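Local coordinates for endo-1,4-beta-xylanase (Uncultured bacterium, PDB 7AX7), which removes acetyl groups from acetylated xylan with the help of a bound cobalt ion, acting as the CE4 deacetylase domain of a multidomain xylanase, at residues A[111-121]-A[193-201]; A[126-137]-A[158-168]. All blocks are in the same frame, centred on the assembly; numbering follows the deposited sequence.

Interaction 1. Residues A[111-121]-A[193-201]; sequences YQNIDYPFIQG and PNVEYKIWS
F118 and W200 make the tight end of this contact. W200 N gives a nearly straight bond (2.8 Å, 165°) to F118 O, and W200 O takes Q120 N at 2.7 Å, so the two backbone bonds fall on either side of I119. The indole of W200 turns its edge to F118 O, CD1 lying 3.3 Å away in the ring plane, while I119 CD1 packs against W200 CB. S201 OG accepts G121 N at 2.9 Å. On the face of F118 and I199, I199 CG1, anti to the backbone N (chi1 -174°), touches F118 CB and Q120 CB. The Y111 hydroxyl meets the branch point, OH to I199 CB 3.4 Å.

Toward solvent, water replaces direct bonds. Y111 CD1 comes within 3.5 Å of Y197 CA, and the Y197 ring turns its edge to Y111 CB (3.8 Å), but a water bridges Y111 O and Y197 N. Another water joins V195 O and K198 O of loop 195-198 to F118 N, where no direct backbone bond is made. A short, weakly bonded parallel strand, 199-200, thus pairs with strand 118-123 of the curled sheet, consistent with the distorted beta/alpha barrel of NodB-homology deacetylases.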
loop_
_atom_site.group_PDB
_atom_site.type_symbol
_atom_site.label_atom_id
_atom_site.label_comp_id
_atom_site.label_asym_id
_atom_site.label_seq_id
_atom_site.Cartn_x
_atom_site.Cartn_y
_atom_site.Cartn_z
ATOM N N TYR A 111 -2.940 14.591 11.147
ATOM C CA TYR A 111 -4.258 14.746 10.539
ATOM C C TYR A 111 -4.523 16.184 10.095
ATOM O O TYR A 111 -5.196 16.404 9.081
ATOM C CB TYR A 111 -5.346 14.301 11.513
ATOM C CG TYR A 111 -5.617 12.808 11.560
ATOM C CD1 TYR A 111 -6.092 12.123 10.443
ATOM C CD2 TYR A 111 -5.450 12.098 12.741
ATOM C CE1 TYR A 111 -6.365 10.764 10.498
ATOM C CE2 TYR A 111 -5.724 10.742 12.810
ATOM C CZ TYR A 111 -6.175 10.080 11.689
ATOM O OH TYR A 111 -6.445 8.737 11.779
ATOM N N GLN A 112 -4.018 17.170 10.845
ATOM C CA GLN A 112 -4.223 18.573 10.501
ATOM C C GLN A 112 -3.397 19.009 9.295
ATOM O O GLN A 112 -3.711 20.036 8.680
ATOM C CB GLN A 112 -3.870 19.471 11.701
ATOM C CG GLN A 112 -4.750 19.274 12.946
ATOM C CD GLN A 112 -4.149 19.889 14.213
ATOM O OE1 GLN A 112 -3.103 20.531 14.170
ATOM N NE2 GLN A 112 -4.817 19.685 15.352
ATOM N N ASN A 113 -2.339 18.272 8.953
ATOM C CA ASN A 113 -1.363 18.760 7.989
ATOM C C ASN A 113 -1.124 17.795 6.840
ATOM O O ASN A 113 -0.132 17.950 6.122
ATOM C CB ASN A 113 -0.043 19.081 8.692
ATOM C CG ASN A 113 -0.129 20.366 9.497
ATOM O OD1 ASN A 113 -0.164 21.446 8.923
ATOM N ND2 ASN A 113 -0.206 20.252 10.824
ATOM N N ILE A 114 -2.005 16.817 6.647
ATOM C CA ILE A 114 -1.925 15.867 5.543
ATOM C C ILE A 114 -3.269 15.887 4.828
ATOM O O ILE A 114 -4.315 15.659 5.452
ATOM C CB ILE A 114 -1.558 14.450 6.024
ATOM C CG1 ILE A 114 -0.152 14.475 6.643
ATOM C CG2 ILE A 114 -1.635 13.437 4.879
ATOM C CD1 ILE A 114 0.298 13.157 7.221
ATOM N N ASP A 115 -3.235 16.171 3.526
ATOM C CA ASP A 115 -4.408 16.413 2.696
ATOM C C ASP A 115 -4.878 15.181 1.935
ATOM O O ASP A 115 -5.786 15.287 1.100
ATOM C CB ASP A 115 -4.109 17.547 1.710
ATOM C CG ASP A 115 -3.845 18.864 2.414
ATOM O OD1 ASP A 115 -4.574 19.153 3.384
ATOM O OD2 ASP A 115 -2.909 19.590 2.015
ATOM N N TYR A 116 -4.285 14.030 2.179
ATOM C CA TYR A 116 -4.742 12.810 1.549
ATOM C C TYR A 116 -5.520 11.960 2.542
ATOM O O TYR A 116 -5.288 12.042 3.755
ATOM C CB TYR A 116 -3.560 11.993 1.008
ATOM C CG TYR A 116 -2.699 12.715 0.001
ATOM C CD1 TYR A 116 -3.130 12.892 -1.309
ATOM C CD2 TYR A 116 -1.443 13.194 0.353
ATOM C CE1 TYR A 116 -2.344 13.534 -2.239
ATOM C CE2 TYR A 116 -0.642 13.840 -0.573
ATOM C CZ TYR A 116 -1.094 14.005 -1.862
ATOM O OH TYR A 116 -0.302 14.656 -2.777
ATOM N N PRO A 117 -6.445 11.126 2.067
ATOM C CA PRO A 117 -7.061 10.135 2.960
ATOM C C PRO A 117 -6.005 9.217 3.565
ATOM O O PRO A 117 -5.078 8.762 2.884
ATOM C CB PRO A 117 -8.017 9.364 2.041
ATOM C CG PRO A 117 -8.245 10.277 0.858
ATOM C CD PRO A 117 -6.965 11.040 0.689
ATOM N N PHE A 118 -6.166 8.944 4.858
ATOM C CA PHE A 118 -5.300 8.024 5.587
ATOM C C PHE A 118 -5.775 6.584 5.395
ATOM O O PHE A 118 -6.964 6.289 5.557
ATOM C CB PHE A 118 -5.302 8.357 7.085
ATOM C CG PHE A 118 -4.502 9.593 7.459
ATOM C CD1 PHE A 118 -4.779 10.828 6.885
ATOM C CD2 PHE A 118 -3.489 9.511 8.412
ATOM C CE1 PHE A 118 -4.054 11.959 7.240
ATOM C CE2 PHE A 118 -2.759 10.635 8.770
ATOM C CZ PHE A 118 -3.050 11.863 8.183
ATOM N N ILE A 119 -4.838 5.681 5.118
ATOM C CA ILE A 119 -5.137 4.264 4.944
ATOM C C ILE A 119 -4.393 3.465 6.004
ATOM O O ILE A 119 -3.194 3.666 6.214
ATOM C CB ILE A 119 -4.761 3.772 3.535
ATOM C CG1 ILE A 119 -5.558 4.543 2.474
ATOM C CG2 ILE A 119 -4.989 2.266 3.431
ATOM C CD1 ILE A 119 -7.070 4.456 2.648
ATOM N N GLN A 120 -5.108 2.576 6.686
ATOM C CA GLN A 120 -4.437 1.591 7.523
ATOM C C GLN A 120 -4.563 0.203 6.891
ATOM O O GLN A 120 -3.659 -0.237 6.182
ATOM C CB GLN A 120 -5.012 1.602 8.940
ATOM C CG GLN A 120 -4.361 0.581 9.857
ATOM C CD GLN A 120 -4.912 0.634 11.261
ATOM O OE1 GLN A 120 -5.178 1.709 11.800
ATOM N NE2 GLN A 120 -5.106 -0.531 11.857
ATOM N N GLY A 121 -5.687 -0.485 7.117
ATOM C CA GLY A 121 -5.855 -1.840 6.616
ATOM C C GLY A 121 -5.435 -2.858 7.658
ATOM O O GLY A 121 -4.936 -2.526 8.735
ATOM N N PRO A 193 -13.501 8.705 -0.233
ATOM C CA PRO A 193 -12.430 8.499 0.757
ATOM C C PRO A 193 -11.956 9.781 1.384
ATOM O O PRO A 193 -11.305 9.736 2.435
ATOM C CB PRO A 193 -11.307 7.851 -0.066
ATOM C CG PRO A 193 -11.498 8.447 -1.437
ATOM C CD PRO A 193 -13.016 8.518 -1.614
ATOM N N ASN A 194 -12.266 10.927 0.779
ATOM C CA ASN A 194 -11.640 12.185 1.171
ATOM C C ASN A 194 -12.412 12.773 2.349
ATOM O O ASN A 194 -13.116 13.779 2.253
ATOM C CB ASN A 194 -11.572 13.132 -0.017
ATOM C CG ASN A 194 -10.831 12.520 -1.190
ATOM O OD1 ASN A 194 -11.411 11.780 -2.000
ATOM N ND2 ASN A 194 -9.549 12.805 -1.282
ATOM N N VAL A 195 -12.277 12.085 3.477
ATOM C CA VAL A 195 -12.833 12.504 4.755
ATOM C C VAL A 195 -11.650 12.831 5.653
ATOM O O VAL A 195 -10.775 11.982 5.868
ATOM C CB VAL A 195 -13.714 11.408 5.376
ATOM C CG1 VAL A 195 -14.237 11.841 6.755
ATOM C CG2 VAL A 195 -14.861 11.042 4.438
ATOM N N GLU A 196 -11.600 14.064 6.147
ATOM C CA GLU A 196 -10.509 14.451 7.023
ATOM C C GLU A 196 -10.638 13.766 8.378
ATOM O O GLU A 196 -11.729 13.395 8.816
ATOM C CB GLU A 196 -10.485 15.966 7.222
ATOM C CG GLU A 196 -9.897 16.741 6.073
ATOM C CD GLU A 196 -9.946 18.237 6.322
ATOM O OE1 GLU A 196 -11.030 18.838 6.138
ATOM O OE2 GLU A 196 -8.902 18.802 6.725
ATOM N N TYR A 197 -9.503 13.623 9.058
ATOM C CA TYR A 197 -9.483 13.125 10.435
ATOM C C TYR A 197 -10.003 11.690 10.521
ATOM O O TYR A 197 -10.544 11.274 11.549
ATOM C CB TYR A 197 -10.286 14.044 11.360
ATOM C CG TYR A 197 -10.017 15.523 11.165
ATOM C CD1 TYR A 197 -8.724 16.028 11.203
ATOM C CD2 TYR A 197 -11.062 16.414 10.923
ATOM C CE1 TYR A 197 -8.475 17.389 11.020
ATOM C CE2 TYR A 197 -10.828 17.759 10.747
ATOM C CZ TYR A 197 -9.532 18.243 10.793
ATOM O OH TYR A 197 -9.300 19.585 10.608
ATOM N N LYS A 198 -9.830 10.922 9.444
ATOM C CA LYS A 198 -10.270 9.537 9.372
ATOM C C LYS A 198 -9.143 8.673 8.829
ATOM O O LYS A 198 -8.355 9.114 7.989
ATOM C CB LYS A 198 -11.496 9.400 8.472
ATOM C CG LYS A 198 -12.109 8.014 8.427
ATOM C CD LYS A 198 -13.438 8.056 7.692
ATOM C CE LYS A 198 -14.104 6.679 7.656
ATOM N NZ LYS A 198 -14.610 6.264 8.999
ATOM N N ILE A 199 -9.063 7.437 9.308
ATOM C CA ILE A 199 -8.135 6.463 8.743
ATOM C C ILE A 199 -8.918 5.205 8.380
ATOM O O ILE A 199 -9.635 4.648 9.219
ATOM C CB ILE A 199 -6.963 6.154 9.699
ATOM C CG1 ILE A 199 -5.936 5.239 9.013
ATOM C CG2 ILE A 199 -7.445 5.529 10.977
ATOM C CD1 ILE A 199 -4.517 5.370 9.600
ATOM N N TRP A 200 -8.771 4.759 7.130
ATOM C CA TRP A 200 -9.608 3.726 6.531
ATOM C C TRP A 200 -8.908 2.373 6.536
ATOM O O TRP A 200 -7.727 2.275 6.194
ATOM C CB TRP A 200 -9.937 4.064 5.075
ATOM C CG TRP A 200 -10.683 5.326 4.790
ATOM C CD1 TRP A 200 -10.152 6.569 4.578
ATOM C CD2 TRP A 200 -12.095 5.454 4.610
ATOM N NE1 TRP A 200 -11.158 7.473 4.298
ATOM C CE2 TRP A 200 -12.361 6.814 4.313
ATOM C CE3 TRP A 200 -13.169 4.556 4.686
ATOM C CZ2 TRP A 200 -13.659 7.296 4.094
ATOM C CZ3 TRP A 200 -14.460 5.040 4.459
ATOM C CH2 TRP A 200 -14.690 6.393 4.169
ATOM N N SER A 201 -9.652 1.325 6.890
ATOM C CA SER A 201 -9.234 -0.049 6.648
ATOM C C SER A 201 -10.186 -0.815 5.741
ATOM O O SER A 201 -9.818 -1.886 5.246
ATOM C CB SER A 201 -9.086 -0.812 7.975
ATOM O OG SER A 201 -8.073 -0.219 8.765
HETATM O O HOH W 1 -7.007 14.511 8.007
HETATM O O HOH W 2 -7.185 17.821 4.143
HETATM O O HOH W 3 -8.646 10.338 5.733
#

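Interaction 2. Residues A[126-137]-A[158-168]; sequences DSENSTSVQQRV and NSQTVQALPQI. Unlike the reference sequence in segment 126-137: S127 (reference Trp).
V133 and V137, one turn apart on helix 133-143, close around A164 of helix 159-174. V137 CG2 sits 3.7 Å from A164 CB, V133 CG1 packs on the same methyl, and I168 CG1 and Q167 CB add to the V137 side. The axes of segments 133-137 and 159-168 approach to 8.3 Å at a crossing angle of -47°, consistent with the small alanine between them. Out at one margin, Q167 NE2 gives a 3.1 Å bond to a lone pair of Q134 OE1.

At the other margin R136 reaches across with its chain extended from CG to NE. Its guanidinium is sandwiched: Q160 CB lies over one face and D126 CA over the opposite one. NH1 gives bonds to N158 OD1 (2.8 Å, 164°) and T161 OG1 (2.8 Å), while NE binds T131 O and a water links NH2 to N158 OD1. T161 in turn donates to the anti lone pair of D126 OD2 at 2.6 Å, and N158 ND2 holds D126 O at 3.0 Å. By orienting T161 and N158, R136 thus probably helps steady D126, whose side chain is about 9 Å from the cobalt ion, and, through the bond of D126 OD1 to H153 ND1, H153 as well.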
loop_
_atom_site.group_PDB
_atom_site.type_symbol
_atom_site.label_atom_id
_atom_site.label_comp_id
_atom_site.label_asym_id
_atom_site.label_seq_id
_atom_site.Cartn_x
_atom_site.Cartn_y
_atom_site.Cartn_z
ATOM N N ASP A 126 3.972 -9.185 8.432
ATOM C CA ASP A 126 5.016 -9.641 7.519
ATOM C C ASP A 126 6.210 -8.692 7.490
ATOM O O ASP A 126 6.880 -8.560 6.456
ATOM C CB ASP A 126 4.460 -9.835 6.109
ATOM C CG ASP A 126 4.259 -8.528 5.374
ATOM O OD1 ASP A 126 3.823 -7.548 6.009
ATOM O OD2 ASP A 126 4.554 -8.478 4.164
ATOM N N SER A 127 6.480 -8.012 8.606
ATOM C CA SER A 127 7.695 -7.222 8.739
ATOM C C SER A 127 8.774 -7.939 9.543
ATOM O O SER A 127 9.938 -7.533 9.490
ATOM C CB SER A 127 7.383 -5.857 9.378
ATOM O OG SER A 127 7.116 -5.959 10.769
ATOM N N GLU A 128 8.419 -9.004 10.257
ATOM C CA GLU A 128 9.338 -9.762 11.093
ATOM C C GLU A 128 9.583 -11.130 10.464
ATOM O O GLU A 128 8.630 -11.832 10.103
ATOM C CB GLU A 128 8.766 -9.922 12.504
ATOM C CG GLU A 128 9.763 -10.389 13.538
ATOM C CD GLU A 128 10.156 -9.280 14.496
ATOM O OE1 GLU A 128 11.109 -8.531 14.188
ATOM O OE2 GLU A 128 9.496 -9.150 15.550
ATOM N N ASN A 129 10.859 -11.511 10.351
ATOM C CA ASN A 129 11.199 -12.787 9.726
ATOM C C ASN A 129 10.634 -13.971 10.503
ATOM O O ASN A 129 10.366 -15.029 9.917
ATOM C CB ASN A 129 12.717 -12.913 9.591
ATOM C CG ASN A 129 13.184 -12.773 8.154
ATOM O OD1 ASN A 129 13.712 -13.720 7.567
ATOM N ND2 ASN A 129 12.973 -11.596 7.572
ATOM N N SER A 130 10.435 -13.816 11.812
ATOM C CA SER A 130 9.889 -14.896 12.621
ATOM C C SER A 130 8.442 -15.230 12.264
ATOM O O SER A 130 7.923 -16.248 12.737
ATOM C CB SER A 130 9.999 -14.532 14.106
ATOM O OG SER A 130 9.260 -13.354 14.391
ATOM N N THR A 131 7.774 -14.403 11.465
ATOM C CA THR A 131 6.467 -14.755 10.919
ATOM C C THR A 131 6.698 -15.564 9.647
ATOM O O THR A 131 7.237 -15.049 8.661
ATOM C CB THR A 131 5.633 -13.509 10.640
ATOM O OG1 THR A 131 5.679 -12.645 11.781
ATOM C CG2 THR A 131 4.184 -13.888 10.355
ATOM N N SER A 132 6.301 -16.831 9.676
ATOM C CA SER A 132 6.617 -17.757 8.602
ATOM C C SER A 132 5.855 -17.400 7.328
ATOM O O SER A 132 4.881 -16.641 7.333
ATOM C CB SER A 132 6.256 -19.182 9.010
ATOM O OG SER A 132 4.841 -19.319 9.037
ATOM N N VAL A 133 6.304 -17.992 6.218
ATOM C CA VAL A 133 5.533 -17.939 4.974
ATOM C C VAL A 133 4.068 -18.287 5.234
ATOM O O VAL A 133 3.154 -17.524 4.900
ATOM C CB VAL A 133 6.146 -18.881 3.922
ATOM C CG1 VAL A 133 5.225 -18.984 2.705
ATOM C CG2 VAL A 133 7.536 -18.405 3.534
ATOM N N GLN A 134 3.826 -19.463 5.824
ATOM C CA GLN A 134 2.453 -19.953 5.974
ATOM C C GLN A 134 1.647 -19.124 6.976
ATOM O O GLN A 134 0.429 -18.969 6.813
ATOM C CB GLN A 134 2.462 -21.423 6.394
ATOM C CG GLN A 134 1.117 -22.102 6.233
ATOM C CD GLN A 134 0.669 -22.152 4.783
ATOM O OE1 GLN A 134 1.479 -22.352 3.878
ATOM N NE2 GLN A 134 -0.618 -21.940 4.556
ATOM N N GLN A 135 2.286 -18.589 8.018
ATOM C CA GLN A 135 1.578 -17.635 8.869
ATOM C C GLN A 135 1.117 -16.430 8.055
ATOM O O GLN A 135 -0.010 -15.947 8.222
ATOM C CB GLN A 135 2.462 -17.180 10.032
ATOM C CG GLN A 135 2.627 -18.200 11.158
ATOM C CD GLN A 135 3.516 -17.681 12.285
ATOM O OE1 GLN A 135 4.700 -17.402 12.084
ATOM N NE2 GLN A 135 2.940 -17.541 13.474
ATOM N N ARG A 136 1.983 -15.935 7.167
ATOM C CA ARG A 136 1.614 -14.806 6.318
ATOM C C ARG A 136 0.424 -15.156 5.435
ATOM O O ARG A 136 -0.537 -14.383 5.330
ATOM C CB ARG A 136 2.823 -14.369 5.480
ATOM C CG ARG A 136 3.933 -13.782 6.342
ATOM C CD ARG A 136 5.237 -13.551 5.598
ATOM N NE ARG A 136 6.307 -13.297 6.563
ATOM C CZ ARG A 136 7.301 -12.426 6.397
ATOM N NH1 ARG A 136 7.382 -11.696 5.289
ATOM N NH2 ARG A 136 8.212 -12.282 7.356
ATOM N N VAL A 137 0.466 -16.331 4.802
ATOM C CA VAL A 137 -0.655 -16.798 3.991
ATOM C C VAL A 137 -1.937 -16.793 4.814
ATOM O O VAL A 137 -2.950 -16.206 4.420
ATOM C CB VAL A 137 -0.357 -18.202 3.425
ATOM C CG1 VAL A 137 -1.615 -18.829 2.830
ATOM C CG2 VAL A 137 0.789 -18.157 2.394
ATOM N N ASN A 158 12.330 -8.930 1.820
ATOM C CA ASN A 158 11.144 -9.559 2.413
ATOM C C ASN A 158 10.656 -10.733 1.552
ATOM O O ASN A 158 9.505 -10.811 1.103
ATOM C CB ASN A 158 10.042 -8.529 2.634
ATOM C CG ASN A 158 9.034 -8.997 3.654
ATOM O OD1 ASN A 158 9.348 -9.856 4.477
ATOM N ND2 ASN A 158 7.822 -8.438 3.618
ATOM N N SER A 159 11.565 -11.688 1.354
ATOM C CA SER A 159 11.279 -12.806 0.468
ATOM C C SER A 159 10.219 -13.747 1.027
ATOM O O SER A 159 9.589 -14.469 0.252
ATOM C CB SER A 159 12.563 -13.578 0.170
ATOM O OG SER A 159 13.177 -13.989 1.366
ATOM N N GLN A 160 9.976 -13.748 2.340
ATOM C CA GLN A 160 8.946 -14.649 2.855
ATOM C C GLN A 160 7.547 -14.194 2.448
ATOM O O GLN A 160 6.632 -15.022 2.333
ATOM C CB GLN A 160 9.064 -14.774 4.371
ATOM C CG GLN A 160 10.277 -15.581 4.814
ATOM C CD GLN A 160 10.470 -15.570 6.321
ATOM O OE1 GLN A 160 10.788 -14.538 6.911
ATOM N NE2 GLN A 160 10.279 -16.717 6.947
ATOM N N THR A 161 7.357 -12.893 2.226
ATOM C CA THR A 161 6.086 -12.420 1.677
ATOM C C THR A 161 5.986 -12.742 0.196
ATOM O O THR A 161 4.904 -13.086 -0.301
ATOM C CB THR A 161 5.934 -10.924 1.925
ATOM O OG1 THR A 161 5.639 -10.716 3.314
ATOM C CG2 THR A 161 4.816 -10.315 1.051
ATOM N N VAL A 162 7.104 -12.643 -0.527
ATOM C CA VAL A 162 7.133 -13.118 -1.907
ATOM C C VAL A 162 6.732 -14.588 -1.977
ATOM O O VAL A 162 5.928 -14.987 -2.827
ATOM C CB VAL A 162 8.522 -12.875 -2.522
ATOM C CG1 VAL A 162 8.590 -13.491 -3.907
ATOM C CG2 VAL A 162 8.818 -11.364 -2.574
ATOM N N GLN A 163 7.273 -15.416 -1.079
ATOM C CA GLN A 163 6.898 -16.826 -1.065
ATOM C C GLN A 163 5.417 -17.004 -0.754
ATOM O O GLN A 163 4.760 -17.884 -1.315
ATOM C CB GLN A 163 7.744 -17.594 -0.045
ATOM C CG GLN A 163 9.196 -17.753 -0.424
ATOM C CD GLN A 163 10.027 -18.328 0.719
ATOM O OE1 GLN A 163 10.367 -17.625 1.682
ATOM N NE2 GLN A 163 10.344 -19.611 0.625
ATOM N N ALA A 164 4.877 -16.166 0.132
ATOM C CA ALA A 164 3.490 -16.299 0.568
ATOM C C ALA A 164 2.495 -15.828 -0.484
ATOM O O ALA A 164 1.372 -16.331 -0.531
ATOM C CB ALA A 164 3.277 -15.510 1.860
ATOM N N LEU A 165 2.882 -14.876 -1.333
ATOM C CA LEU A 165 1.898 -14.200 -2.172
ATOM C C LEU A 165 1.137 -15.129 -3.127
ATOM O O LEU A 165 -0.079 -14.927 -3.300
ATOM C CB LEU A 165 2.594 -13.065 -2.935
ATOM C CG LEU A 165 1.676 -12.123 -3.717
ATOM C CD1 LEU A 165 0.655 -11.455 -2.798
ATOM C CD2 LEU A 165 2.486 -11.075 -4.458
ATOM N N PRO A 166 1.746 -16.135 -3.768
ATOM C CA PRO A 166 0.941 -16.967 -4.679
ATOM C C PRO A 166 -0.217 -17.674 -3.995
ATOM O O PRO A 166 -1.327 -17.671 -4.542
ATOM C CB PRO A 166 1.974 -17.943 -5.261
ATOM C CG PRO A 166 3.237 -17.110 -5.292
ATOM C CD PRO A 166 3.188 -16.389 -3.948
ATOM N N GLN A 167 -0.002 -18.266 -2.811
ATOM C CA GLN A 167 -1.109 -18.892 -2.087
ATOM C C GLN A 167 -2.178 -17.873 -1.722
ATOM O O GLN A 167 -3.374 -18.185 -1.730
ATOM C CB GLN A 167 -0.615 -19.580 -0.812
ATOM C CG GLN A 167 0.173 -20.875 -1.006
ATOM C CD GLN A 167 0.810 -21.375 0.303
ATOM O OE1 GLN A 167 2.014 -21.211 0.522
ATOM N NE2 GLN A 167 0.001 -21.985 1.166
ATOM N N ILE A 168 -1.762 -16.666 -1.339
ATOM C CA ILE A 168 -2.727 -15.642 -0.953
ATOM C C ILE A 168 -3.644 -15.306 -2.125
ATOM O O ILE A 168 -4.871 -15.287 -1.984
ATOM C CB ILE A 168 -2.011 -14.386 -0.417
ATOM C CG1 ILE A 168 -1.294 -14.697 0.906
ATOM C CG2 ILE A 168 -3.035 -13.226 -0.229
ATOM C CD1 ILE A 168 -0.327 -13.592 1.369
HETATM O O HOH W 4 10.003 -10.168 7.329
#

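The cobalt ligands D12, H62 and H66 come early in the chain, before either contact begins. Interaction 1 opens at helix 108-113 and strand 118-123; the chain then runs on into 126-137, where interaction 2 starts. Helix 133-143 leads to strand 148-153, parallel to strand 118-123, a beta-alpha-beta crossover, and helix 159-174 closes the shorter loop. Strand 177-179 and helix 182-189 follow before 193-201 closes the longer loop, so the contacts nest rather than cross. Interaction 2 joins helix 133-143 and the loop leading into it to the start of helix 159-174; interaction 1 brings the C-terminal strand to the sheet and loop 193-198 to helix 108-113. Their centres lie 28 Å apart.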